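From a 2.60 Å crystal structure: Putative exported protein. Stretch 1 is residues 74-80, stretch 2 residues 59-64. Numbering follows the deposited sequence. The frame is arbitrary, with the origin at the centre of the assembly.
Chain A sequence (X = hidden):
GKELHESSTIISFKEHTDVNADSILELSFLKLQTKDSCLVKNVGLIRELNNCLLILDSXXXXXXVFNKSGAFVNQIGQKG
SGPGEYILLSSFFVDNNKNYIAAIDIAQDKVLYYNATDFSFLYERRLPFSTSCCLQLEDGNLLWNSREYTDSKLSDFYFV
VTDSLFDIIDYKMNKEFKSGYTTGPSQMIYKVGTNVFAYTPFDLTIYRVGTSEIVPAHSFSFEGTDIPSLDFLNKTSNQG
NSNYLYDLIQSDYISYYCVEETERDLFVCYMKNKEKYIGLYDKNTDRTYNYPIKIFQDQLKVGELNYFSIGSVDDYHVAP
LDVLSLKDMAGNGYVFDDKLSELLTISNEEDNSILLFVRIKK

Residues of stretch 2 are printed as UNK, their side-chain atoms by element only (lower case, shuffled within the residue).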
ATOM      1  N   ASN A  74      26.222   2.306   0.735  1.00 46.14           N
ATOM      2  CA  ASN A  74      25.243   2.655  -0.309  1.00 45.93           C
ATOM      3  C   ASN A  74      24.136   3.581   0.227  1.00 43.08           C
ATOM      4  O   ASN A  74      23.970   3.688   1.445  1.00 41.68           O
ATOM      5  CB  ASN A  74      24.578   1.366  -0.859  1.00 48.92           C
ATOM      6  CG  ASN A  74      23.919   1.560  -2.212  1.00 52.48           C
ATOM      7  OD1 ASN A  74      24.116   2.578  -2.884  1.00 57.53           O
ATOM      8  ND2 ASN A  74      23.134   0.573  -2.629  1.00 52.80           N
ATOM      9  N   GLN A  75      23.420   4.268  -0.674  1.00 41.87           N
ATOM     10  CA  GLN A  75      22.240   5.082  -0.312  1.00 39.51           C
ATOM     11  C   GLN A  75      20.987   4.225  -0.497  1.00 38.56           C
ATOM     12  O   GLN A  75      20.909   3.447  -1.451  1.00 39.48           O
ATOM     13  CB  GLN A  75      22.108   6.354  -1.162  1.00 39.10           C
ATOM     14  CG  GLN A  75      20.964   7.259  -0.678  1.00 37.89           C
ATOM     15  CD  GLN A  75      20.863   8.607  -1.354  1.00 38.16           C
ATOM     16  OE1 GLN A  75      21.724   8.994  -2.152  1.00 39.87           O
ATOM     17  NE2 GLN A  75      19.809   9.352  -1.014  1.00 36.56           N
ATOM     18  N   ILE A  76      20.012   4.395   0.401  1.00 36.75           N
ATOM     19  CA  ILE A  76      18.728   3.679   0.343  1.00 35.96           C
ATOM     20  C   ILE A  76      17.771   4.588  -0.412  1.00 35.63           C
ATOM     21  O   ILE A  76      17.308   5.583   0.138  1.00 34.81           O
ATOM     22  CB  ILE A  76      18.174   3.317   1.750  1.00 34.82           C
ATOM     23  CG1 ILE A  76      19.237   2.514   2.530  1.00 35.08           C
ATOM     24  CG2 ILE A  76      16.851   2.546   1.626  1.00 34.60           C
ATOM     25  CD1 ILE A  76      18.772   1.877   3.822  1.00 34.50           C
ATOM     26  N   GLY A  77      17.475   4.231  -1.664  1.00 36.67           N
ATOM     27  CA  GLY A  77      16.610   5.027  -2.535  1.00 36.46           C
ATOM     28  C   GLY A  77      17.316   6.299  -2.937  1.00 36.94           C
ATOM     29  O   GLY A  77      18.547   6.342  -2.968  1.00 37.78           O
ATOM     30  N   GLN A  78      16.538   7.335  -3.236  1.00 37.55           N
ATOM     31  CA  GLN A  78      17.082   8.657  -3.599  1.00 37.38           C
ATOM     32  C   GLN A  78      16.016   9.735  -3.499  1.00 37.38           C
ATOM     33  O   GLN A  78      14.842   9.420  -3.324  1.00 37.16           O
ATOM     34  CB  GLN A  78      17.652   8.633  -5.015  1.00 39.02           C
ATOM     35  CG  GLN A  78      16.704   8.047  -6.051  1.00 40.58           C
ATOM     36  CD  GLN A  78      17.040   8.424  -7.479  1.00 43.00           C
ATOM     37  OE1 GLN A  78      18.140   8.889  -7.788  1.00 44.90           O
ATOM     38  NE2 GLN A  78      16.074   8.231  -8.365  1.00 44.29           N
ATOM     39  N   LYS A  79      16.423  10.999  -3.613  1.00 38.33           N
ATOM     40  CA  LYS A  79      15.473  12.112  -3.584  1.00 38.13           C
ATOM     41  C   LYS A  79      14.751  12.218  -4.907  1.00 38.99           C
ATOM     42  O   LYS A  79      15.347  11.966  -5.958  1.00 40.13           O
ATOM     43  CB  LYS A  79      16.137  13.451  -3.290  1.00 38.86           C
ATOM     44  CG  LYS A  79      16.800  13.519  -1.927  1.00 39.72           C
ATOM     45  CD  LYS A  79      16.919  14.943  -1.399  1.00 40.55           C
ATOM     46  CE  LYS A  79      15.571  15.490  -0.914  1.00 40.96           C
ATOM     47  NZ  LYS A  79      15.661  16.786  -0.182  1.00 41.44           N
ATOM     48  N   GLY A  80      13.482  12.619  -4.847  1.00 39.42           N
ATOM     49  CA  GLY A  80      12.645  12.796  -6.040  1.00 40.22           C
ATOM     50  C   GLY A  80      11.183  12.500  -5.791  1.00 39.85           C
ATOM     51  O   GLY A  80      10.832  11.939  -4.749  1.00 40.59           O
ATOM     52  N   UNK A  59      17.899  16.767   7.659  1.00 46.69           N
ATOM     53  CA  UNK A  59      18.062  18.119   7.143  1.00 47.24           C
ATOM     54  C   UNK A  59      17.903  18.113   5.611  1.00 49.04           C
ATOM     55  O   UNK A  59      17.133  18.909   5.079  1.00 55.07           O
ATOM     56  c   UNK A  59      19.414  18.676   7.546  1.00 47.55           C
ATOM     57  N   UNK A  60      18.640  17.228   4.924  1.00 46.59           N
ATOM     58  CA  UNK A  60      18.560  17.040   3.452  1.00 43.59           C
ATOM     59  C   UNK A  60      17.659  15.870   2.995  1.00 41.38           C
ATOM     60  O   UNK A  60      17.450  15.693   1.796  1.00 43.38           O
ATOM     61  n   UNK A  60      22.178  17.790   3.058  1.00 48.15           N
ATOM     62  c   UNK A  60      19.963  16.834   2.859  1.00 45.09           C
ATOM     63  c   UNK A  60      20.876  18.043   3.030  1.00 48.01           C
ATOM     64  o   UNK A  60      20.424  19.188   3.103  1.00 51.27           O
ATOM     65  N   UNK A  61      17.146  15.082   3.944  1.00 37.77           N
ATOM     66  CA  UNK A  61      16.273  13.923   3.708  1.00 36.30           C
ATOM     67  C   UNK A  61      16.860  12.803   2.841  1.00 34.94           C
ATOM     68  O   UNK A  61      16.190  12.306   1.949  1.00 33.73           O
ATOM     69  o   UNK A  61      14.042  13.236   3.033  1.00 36.40           O
ATOM     70  c   UNK A  61      14.910  14.359   3.157  1.00 37.13           C
ATOM     71  N   UNK A  62      18.101  12.421   3.130  1.00 33.92           N
ATOM     72  CA  UNK A  62      18.802  11.313   2.464  1.00 33.19           C
ATOM     73  C   UNK A  62      18.980  10.198   3.488  1.00 31.73           C
ATOM     74  O   UNK A  62      19.349  10.475   4.627  1.00 31.19           O
ATOM     75  c   UNK A  62      20.181  11.766   1.977  1.00 34.06           C
ATOM     76  c   UNK A  62      20.102  12.842   0.911  1.00 35.03           C
ATOM     77  o   UNK A  62      19.423  12.674  -0.098  1.00 37.15           O
ATOM     78  n   UNK A  62      20.811  13.941   1.112  1.00 34.94           N
ATOM     79  N   UNK A  63      18.712   8.954   3.094  1.00 30.98           N
ATOM     80  CA  UNK A  63      18.884   7.796   3.972  1.00 30.30           C
ATOM     81  C   UNK A  63      20.133   7.081   3.483  1.00 30.90           C
ATOM     82  O   UNK A  63      20.154   6.621   2.346  1.00 31.96           O
ATOM     83  c   UNK A  63      17.619   5.624   4.772  1.00 30.00           C
ATOM     84  c   UNK A  63      16.324   4.847   4.553  1.00 30.14           C
ATOM     85  c   UNK A  63      17.764   5.969   6.243  1.00 29.59           C
ATOM     86  c   UNK A  63      17.654   6.883   3.905  1.00 29.90           C
ATOM     87  N   UNK A  64      21.163   7.001   4.329  1.00 30.81           N
ATOM     88  CA  UNK A  64      22.448   6.374   3.983  1.00 32.13           C
ATOM     89  C   UNK A  64      22.770   5.116   4.769  1.00 33.17           C
ATOM     90  O   UNK A  64      22.232   4.907   5.861  1.00 33.43           O
ATOM     91  c   UNK A  64      23.587   7.340   4.263  1.00 31.99           C
ATOM     92  c   UNK A  64      23.682  10.997   3.253  1.00 31.83           C
ATOM     93  c   UNK A  64      23.744  10.898   1.878  1.00 32.40           C
ATOM     94  o   UNK A  64      23.804  12.043   1.128  1.00 33.54           O
ATOM     95  c   UNK A  64      23.611   9.839   4.026  1.00 31.49           C
ATOM     96  c   UNK A  64      23.752   9.654   1.264  1.00 32.83           C
ATOM     97  c   UNK A  64      23.598   8.578   3.431  1.00 31.78           C
ATOM     98  c   UNK A  64      23.702   8.503   2.045  1.00 32.54           C
TER

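Position 59 carries a single side-chain carbon and nothing beyond it. That CB comes no nearer to stretch 1 than 8.8 Å, from NZ of Lys79, so the residue takes no part in the contact. One carbon alone identifies Ala59.

Position 60 has two side-chain carbons, the second bearing one oxygen and one nitrogen. This is a planar carboxamide on a one-carbon stem, and its tip keeps clear of stretch 1. The backbone matters more here: the carbonyl O of residue 60 accepts a hydrogen bond from NZ of Lys79 at 2.9 Å. A short side chain ending in an amide is Asn60, with chi1 in the m well.

At position 61 one carbon is followed by one oxygen. The CB lies 4.2 Å from NZ of Lys79, and the carbonyl O of residue 61 is 4.1 Å from CG of Lys79, so the lysine chain passes close by without bonding here. A lone hydroxyl on CB makes this Ser61. Its phi/psi of 59/46 is left-handed, and the chain changes course here just before entering the strand; the hydroxyl is hydrogen-bonded elsewhere in the structure.

Position 62 repeats the pattern of two carbons, one oxygen and one nitrogen, with the CA-to-CB bond pointing sideways and the amide end coming nearer to stretch 1. The side-chain oxygen packs 3.3 Å from CG of Lys79. The residue is Asn62, and its OD1 also lies 3.5 Å from NE2 of Gln75.

Position 63 has four carbons, forked at the second, and no polar atom. One branch tip comes within 3.7 Å of CB of Ile76, an apolar contact between two buried residues. The fork beyond CB, rather than at it, gives Leu63, with chi1 t and chi2 p. Its backbone O accepts a hydrogen bond from N of Ile76 at 3.0 Å, nearly straight at 165°, and the same O is 3.2 Å from CG of Gln75.

Position 64 shows one carbon leading to a six-carbon ring that bears an oxygen. OE1 of Gln75 approaches the ring obliquely. The residue is Tyr64; the ring atom nearest that OE1 is CE1, at 4.0 Å, and the phenol oxygen finds its hydrogen bond elsewhere in the structure.

The contact is a short antiparallel pairing extended by a lysine. Gln75 and Tyr64 face each other as a non-hydrogen-bonded pair, their CA atoms 4.5 Å apart and their side chains on the same face of the sheet, so the extended glutamine can run beside the ring. One residue along, the backbone bond from Ile76 to Leu63 ties the chains together while their side chains pack against each other. Gly77, with a positive phi that favours glycine, and Gln78 make no contact. Lys79 then points back toward stretch 2, its aliphatic part lying near Asn62 and its ammonium group reaching the carbonyl of Asn60. Together the stretches bury 407 Å².

Stretch 2, residues 59-64: ANSNLY
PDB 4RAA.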